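Local coordinates for SnoaL-like domain-containing protein (Burkholderia thailandensis E264, PDB 3EC9) that is of unknown function but has an NTF2-like, SnoaL-like fold of the kind that often encloses a small-molecule pocket, and may bind a small ligand there, at residues Gln16-Ala19 with Asp20-Ala24; Trp43-Met46 with Ala47-Cys51; His84-Gly87 with Asp88-Ile91. All coordinates share one frame; numbering follows the deposited sequence. Where two conformers were deposited one is given.

Contact 1: residues Gln16-Ala19 with Asp20-Ala24; sequences QIVA and DHYAA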
# COMPACT_ATOMS: atom_id res chain seq x y z
N GLN B 16 10.11 -11.17 12.80
CA GLN B 16 9.47 -11.87 13.93
C GLN B 16 8.71 -10.92 14.84
O GLN B 16 7.58 -11.20 15.28
CB GLN B 16 10.54 -12.63 14.70
CG GLN B 16 11.09 -13.84 13.96
CD GLN B 16 12.18 -14.52 14.73
OE1 GLN B 16 13.20 -13.91 14.98
NE2 GLN B 16 11.94 -15.76 15.18
N ILE B 17 9.32 -9.77 15.11
CA ILE B 17 8.70 -8.74 15.93
C ILE B 17 7.36 -8.28 15.31
O ILE B 17 6.35 -8.11 15.98
CB ILE B 17 9.66 -7.54 16.13
CG1 ILE B 17 10.83 -8.01 17.00
CG2 ILE B 17 8.96 -6.29 16.79
CD1 ILE B 17 12.02 -7.03 17.14
N VAL B 18 7.37 -8.05 14.00
CA VAL B 18 6.16 -7.63 13.30
C VAL B 18 5.15 -8.78 13.23
O VAL B 18 3.98 -8.58 13.49
CB VAL B 18 6.50 -7.08 11.90
CG1 VAL B 18 5.22 -6.88 11.03
CG2 VAL B 18 7.28 -5.78 12.04
N ALA B 19 5.62 -10.00 12.94
CA ALA B 19 4.74 -11.17 13.03
C ALA B 19 4.08 -11.28 14.41
O ALA B 19 2.87 -11.59 14.50
CB ALA B 19 5.51 -12.46 12.70
N ASP B 20 4.85 -11.07 15.48
CA ASP B 20 4.27 -11.09 16.85
C ASP B 20 3.16 -10.04 17.02
O ASP B 20 2.11 -10.30 17.62
CB ASP B 20 5.33 -10.78 17.88
CG ASP B 20 6.29 -11.92 18.11
OD1 ASP B 20 6.02 -13.07 17.72
OD2 ASP B 20 7.33 -11.64 18.74
N HIS B 21 3.41 -8.84 16.49
CA HIS B 21 2.37 -7.80 16.48
C HIS B 21 1.08 -8.29 15.80
O HIS B 21 -0.00 -8.15 16.34
CB HIS B 21 2.81 -6.48 15.82
CG HIS B 21 1.67 -5.55 15.62
ND1 HIS B 21 1.22 -4.72 16.62
CD2 HIS B 21 0.81 -5.41 14.59
CE1 HIS B 21 0.13 -4.09 16.20
NE2 HIS B 21 -0.13 -4.48 14.97
N TYR B 22 1.21 -8.85 14.61
CA TYR B 22 0.04 -9.27 13.86
C TYR B 22 -0.75 -10.36 14.58
O TYR B 22 -1.97 -10.33 14.60
CB TYR B 22 0.43 -9.76 12.48
CG TYR B 22 0.64 -8.66 11.45
CD1 TYR B 22 -0.34 -7.70 11.17
CD2 TYR B 22 1.81 -8.61 10.71
CE1 TYR B 22 -0.13 -6.68 10.17
CE2 TYR B 22 2.04 -7.61 9.75
CZ TYR B 22 1.06 -6.68 9.48
OH TYR B 22 1.30 -5.77 8.49
N ALA B 23 -0.02 -11.27 15.21
CA ALA B 23 -0.65 -12.33 15.96
C ALA B 23 -1.45 -11.75 17.13
O ALA B 23 -2.58 -12.17 17.38
CB ALA B 23 0.41 -13.34 16.45
N ALA B 24 -0.86 -10.81 17.86
CA ALA B 24 -1.50 -10.14 19.00
C ALA B 24 -2.71 -9.37 18.54
O ALA B 24 -3.74 -9.35 19.21
CB ALA B 24 -0.52 -9.22 19.71
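The amides of Asp20, His21, Tyr22 and Ala23 donate to the carbonyls of Gln16, Ile17, Val18 and Ala19 in four successive i to i+4 bonds, the regular alpha-helical pattern of helix 14-26. The shortest of them joins Asp20 N to Gln16 O at 2.7 Å; the one from Tyr22 N to Val18 O is 3.0 Å long.

Among the side chains, the main meeting is between Val18 and Tyr22, one turn apart and pointing the same way. Val18 sets CG1 opposite its own backbone N (chi1 169°), which places that methyl alongside the phenol: CG1 lies 3.5 Å from Tyr22 CE2. The methyl meets the ring obliquely, on its CD2-CE2 side. Tyr22 CD2 also comes within 3.5 Å of Val18 O. Further out, Tyr22 OH is hydrogen-bonded to both Trp115 NE1 and His113 ND1, so two bonds hold the tip of the ring, and the rings of Phe78 and Trp115 pack on it.

His21 leaves the helix in another direction. Its CB rests 3.3 Å from Val18 O, and the imidazole is held by a bond from ND1 to the carbonyl of Met33, while NE2 bonds to a bound glycerol. On the more open flank, Asp20 folds its carboxylate back beside the preceding turn, with CG 3.2 Å from Gln16 O; the oxygens are acceptors like that carbonyl, and OD2 finds its partner in a salt bridge with Arg12.

A helix near the N-terminus packed on a strongly curved sheet is a feature of the NTF2-like alpha+beta fold; here it turns His21 and Tyr22 toward the sheet, and the glycerol at His21 is consistent with a pocket there.

Contact 2: residues Trp43-Met46 with Ala47-Cys51; sequences WTEM and AGFPC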
# COMPACT_ATOMS: atom_id res chain seq x y z
N TRP B 43 3.43 6.27 13.61
CA TRP B 43 2.45 5.32 13.09
C TRP B 43 1.44 6.13 12.25
O TRP B 43 0.65 6.92 12.78
CB TRP B 43 1.78 4.62 14.25
CG TRP B 43 0.71 3.68 13.91
CD1 TRP B 43 -0.50 3.97 13.29
CD2 TRP B 43 0.68 2.28 14.19
NE1 TRP B 43 -1.26 2.85 13.19
CE2 TRP B 43 -0.58 1.79 13.74
CE3 TRP B 43 1.57 1.39 14.81
CZ2 TRP B 43 -0.96 0.44 13.85
CZ3 TRP B 43 1.18 0.02 14.90
CH2 TRP B 43 -0.07 -0.42 14.43
N THR B 44 1.52 5.94 10.94
CA THR B 44 0.73 6.67 9.99
C THR B 44 -0.43 5.84 9.36
O THR B 44 -0.23 4.85 8.65
CB THR B 44 1.58 7.26 8.85
OG1 THR B 44 2.57 8.11 9.44
CG2 THR B 44 0.70 8.00 7.85
N GLU B 45 -1.65 6.27 9.64
CA GLU B 45 -2.86 5.77 9.00
C GLU B 45 -3.01 6.66 7.74
O GLU B 45 -2.75 7.86 7.77
CB GLU B 45 -4.07 5.92 9.92
CG GLU B 45 -4.02 5.02 11.14
CD GLU B 45 -4.30 3.60 10.83
OE1 GLU B 45 -5.42 3.29 10.42
OE2 GLU B 45 -3.43 2.77 11.06
N MSE B 46 -3.36 6.02 6.62
CA MSE B 46 -3.39 6.72 5.34
C MSE B 46 -4.33 7.94 5.32
O MSE B 46 -5.38 7.91 5.93
CB MSE B 46 -3.79 5.74 4.24
CG MSE B 46 -3.59 6.26 2.89
SE MSE B 46 -3.90 4.95 1.44
CE MSE B 46 -2.14 4.79 0.57
N ALA B 47 -3.97 8.96 4.54
CA ALA B 47 -4.67 10.23 4.53
C ALA B 47 -6.16 10.03 4.27
O ALA B 47 -6.99 10.68 4.93
CB ALA B 47 -4.04 11.14 3.48
N GLY B 48 -6.52 9.16 3.31
CA GLY B 48 -7.94 8.92 3.00
C GLY B 48 -8.68 7.96 3.90
O GLY B 48 -9.88 7.75 3.71
N PHE B 49 -7.98 7.37 4.88
CA PHE B 49 -8.56 6.38 5.80
C PHE B 49 -9.26 7.14 6.95
O PHE B 49 -8.78 8.20 7.34
CB PHE B 49 -7.47 5.45 6.32
CG PHE B 49 -8.00 4.23 7.03
CD1 PHE B 49 -8.59 3.19 6.31
CD2 PHE B 49 -7.90 4.12 8.40
CE1 PHE B 49 -9.07 2.08 6.99
CE2 PHE B 49 -8.38 3.03 9.08
CZ PHE B 49 -8.98 2.01 8.37
N PRO B 50 -10.39 6.62 7.51
CA PRO B 50 -11.07 7.41 8.55
C PRO B 50 -10.20 7.79 9.75
O PRO B 50 -10.32 8.89 10.29
CB PRO B 50 -12.22 6.51 9.02
CG PRO B 50 -12.15 5.24 8.24
CD PRO B 50 -11.14 5.41 7.15
N CYS B 51 -9.32 6.86 10.15
CA CYS B 51 -8.35 7.10 11.22
C CYS B 51 -7.05 7.86 10.80
O CYS B 51 -6.06 7.82 11.57
CB CYS B 51 -8.00 5.77 11.87
SG CYS B 51 -9.50 5.01 12.56
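Glu45 reaches across the bend to Cys51 and Phe49, and its side chain can be followed atom by atom. CB sits against the backbone, 3.2 Å from Cys51 O. CG continues past the same carbonyl and lies 4.1 Å from Cys51 CB. The chain then bends at chi2 (-74°) and brings the carboxylate alongside the Phe49 ring, where its two oxygens meet different neighbours. OE1 comes up to the Phe49 ring, 3.3 Å from CE2, with the carboxylate and ring planes 71° apart. OE2 takes the indole N-H of Trp43, 3.0 Å from NE1, on its anti side and somewhat out of the carboxylate plane. An acetate ion, probably from the crystallisation liquor, lies about 3 Å from the Glu45 side chain and may mark a pocket.

The chain reverses here through a type I turn from Met46, present as selenomethionine, to Phe49. The bond from Phe49 N to Met46 O, 2.9 Å long, closes the turn, and Met46 CB packs 4.2 Å from Phe49 CB.

Coming off strand 41-45, this loop leads to strand 53-55. Helix 58-72 touches Glu45 and Cys51, while helix 131-137 meets Met46 and Phe49, and Gln127 of strand 121-129 binds Met46 N. At the turn's tip, Gly48 N bonds to Asp130 of the second subunit.

Contact 3: residues His84-Gly87 with Asp88-Ile91; sequences HDAG and DTVI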
# COMPACT_ATOMS: atom_id res chain seq x y z
N HIS B 84 6.76 -9.76 3.99
CA HIS B 84 7.98 -9.68 3.21
C HIS B 84 9.09 -9.12 4.08
O HIS B 84 8.96 -8.04 4.65
CB HIS B 84 7.80 -8.82 1.97
CG HIS B 84 6.67 -9.25 1.08
ND1 HIS B 84 6.63 -10.48 0.47
CD2 HIS B 84 5.49 -8.65 0.83
CE1 HIS B 84 5.48 -10.58 -0.19
NE2 HIS B 84 4.78 -9.47 -0.00
N ASP B 85 10.18 -9.88 4.17
CA ASP B 85 11.31 -9.56 5.03
C ASP B 85 12.33 -8.76 4.23
O ASP B 85 13.08 -9.34 3.46
CB ASP B 85 11.91 -10.89 5.55
CG ASP B 85 12.97 -10.70 6.62
OD1 ASP B 85 13.43 -9.57 6.82
OD2 ASP B 85 13.37 -11.71 7.27
N ALA B 86 12.40 -7.44 4.45
CA ALA B 86 13.43 -6.57 3.84
C ALA B 86 14.41 -6.09 4.93
O ALA B 86 14.91 -4.95 4.92
CB ALA B 86 12.75 -5.38 3.10
N GLY B 87 14.66 -6.93 5.91
CA GLY B 87 15.71 -6.65 6.90
C GLY B 87 15.18 -5.82 8.05
O GLY B 87 14.37 -6.30 8.85
N ASP B 88 15.56 -4.55 8.10
CA ASP B 88 15.03 -3.66 9.12
C ASP B 88 13.63 -3.19 8.79
O ASP B 88 12.92 -2.69 9.66
CB ASP B 88 15.92 -2.45 9.31
CG ASP B 88 17.29 -2.83 9.89
OD1 ASP B 88 17.37 -3.87 10.58
OD2 ASP B 88 18.25 -2.07 9.61
N THR B 89 13.26 -3.31 7.51
CA THR B 89 11.89 -3.02 7.09
C THR B 89 11.18 -4.35 6.84
O THR B 89 11.80 -5.36 6.44
CB THR B 89 11.83 -2.11 5.81
OG1 THR B 89 10.47 -1.94 5.37
CG2 THR B 89 12.62 -2.71 4.71
N VAL B 90 9.88 -4.35 7.10
CA VAL B 90 9.07 -5.55 6.92
C VAL B 90 7.77 -5.05 6.27
O VAL B 90 7.29 -3.99 6.68
CB VAL B 90 8.75 -6.21 8.25
CG1 VAL B 90 7.91 -7.52 8.06
CG2 VAL B 90 10.06 -6.47 9.02
N ILE B 91 7.23 -5.76 5.28
CA ILE B 91 6.00 -5.31 4.61
C ILE B 91 4.94 -6.41 4.73
O ILE B 91 5.10 -7.52 4.21
CB ILE B 91 6.24 -4.94 3.10
CG1 ILE B 91 7.32 -3.85 3.01
CG2 ILE B 91 4.94 -4.50 2.41
CD1 ILE B 91 8.79 -4.32 3.03
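Ala86 and Thr89 bracket a tight type II' turn in which Gly87 takes up backbone angles (phi 87°, psi -107°) that suit glycine. Asp85 adds a bond to the bend: its OD1 accepts the Gly87 N-H at 3.1 Å, nearly straight down the C-O direction, making an Asx turn. The closing bonds are unequal. Ala86 N to Thr89 O measures 2.9 Å, whereas Thr89 N to Ala86 O stretches to 3.5 Å and is weak.

Behind the turn the strands settle into regular antiparallel pairing, with His84 and Ile91 joined by two bonds, His84 N to Ile91 O at 2.8 Å and Ile91 N to His84 O at 2.9 Å. Next to this pair, Val90 CA makes a CH...O contact with His84 O at 3.4 Å. On the face that carries His84, Ala86, Thr89 and Ile91, Ile91 CD1 meets Ala86 CB at 4.1 Å.

This tip closes the hairpin of strands 73-86 and 89-100. Strand 106-118 flanks it through Val117 and Trp115, helix 14-26 covers Val90 on one face, and the second subunit packs on His84, Ala86, Thr89 and Ile91 on the other.

How the contacts relate
Contact 1 touches both of the others. Its Val18 CG1 meets Val90 CG1 of contact 3 at 4.1 Å, with centres 13 Å apart, so helix 14-26 bears directly on the hairpin. Toward contact 2 the touch is made by rings, His21 CE1 lying 4.1 Å from Trp43 CH2, although the centres are about 21 Å apart on opposite sides of the chain's centre. Glycerol near His21 and acetate near Glu45 are consistent with a pocket between contacts 1 and 2. Contacts 2 and 3 come no nearer than about 11 Å between nearest atoms; they share one sheet, and both touch the second subunit.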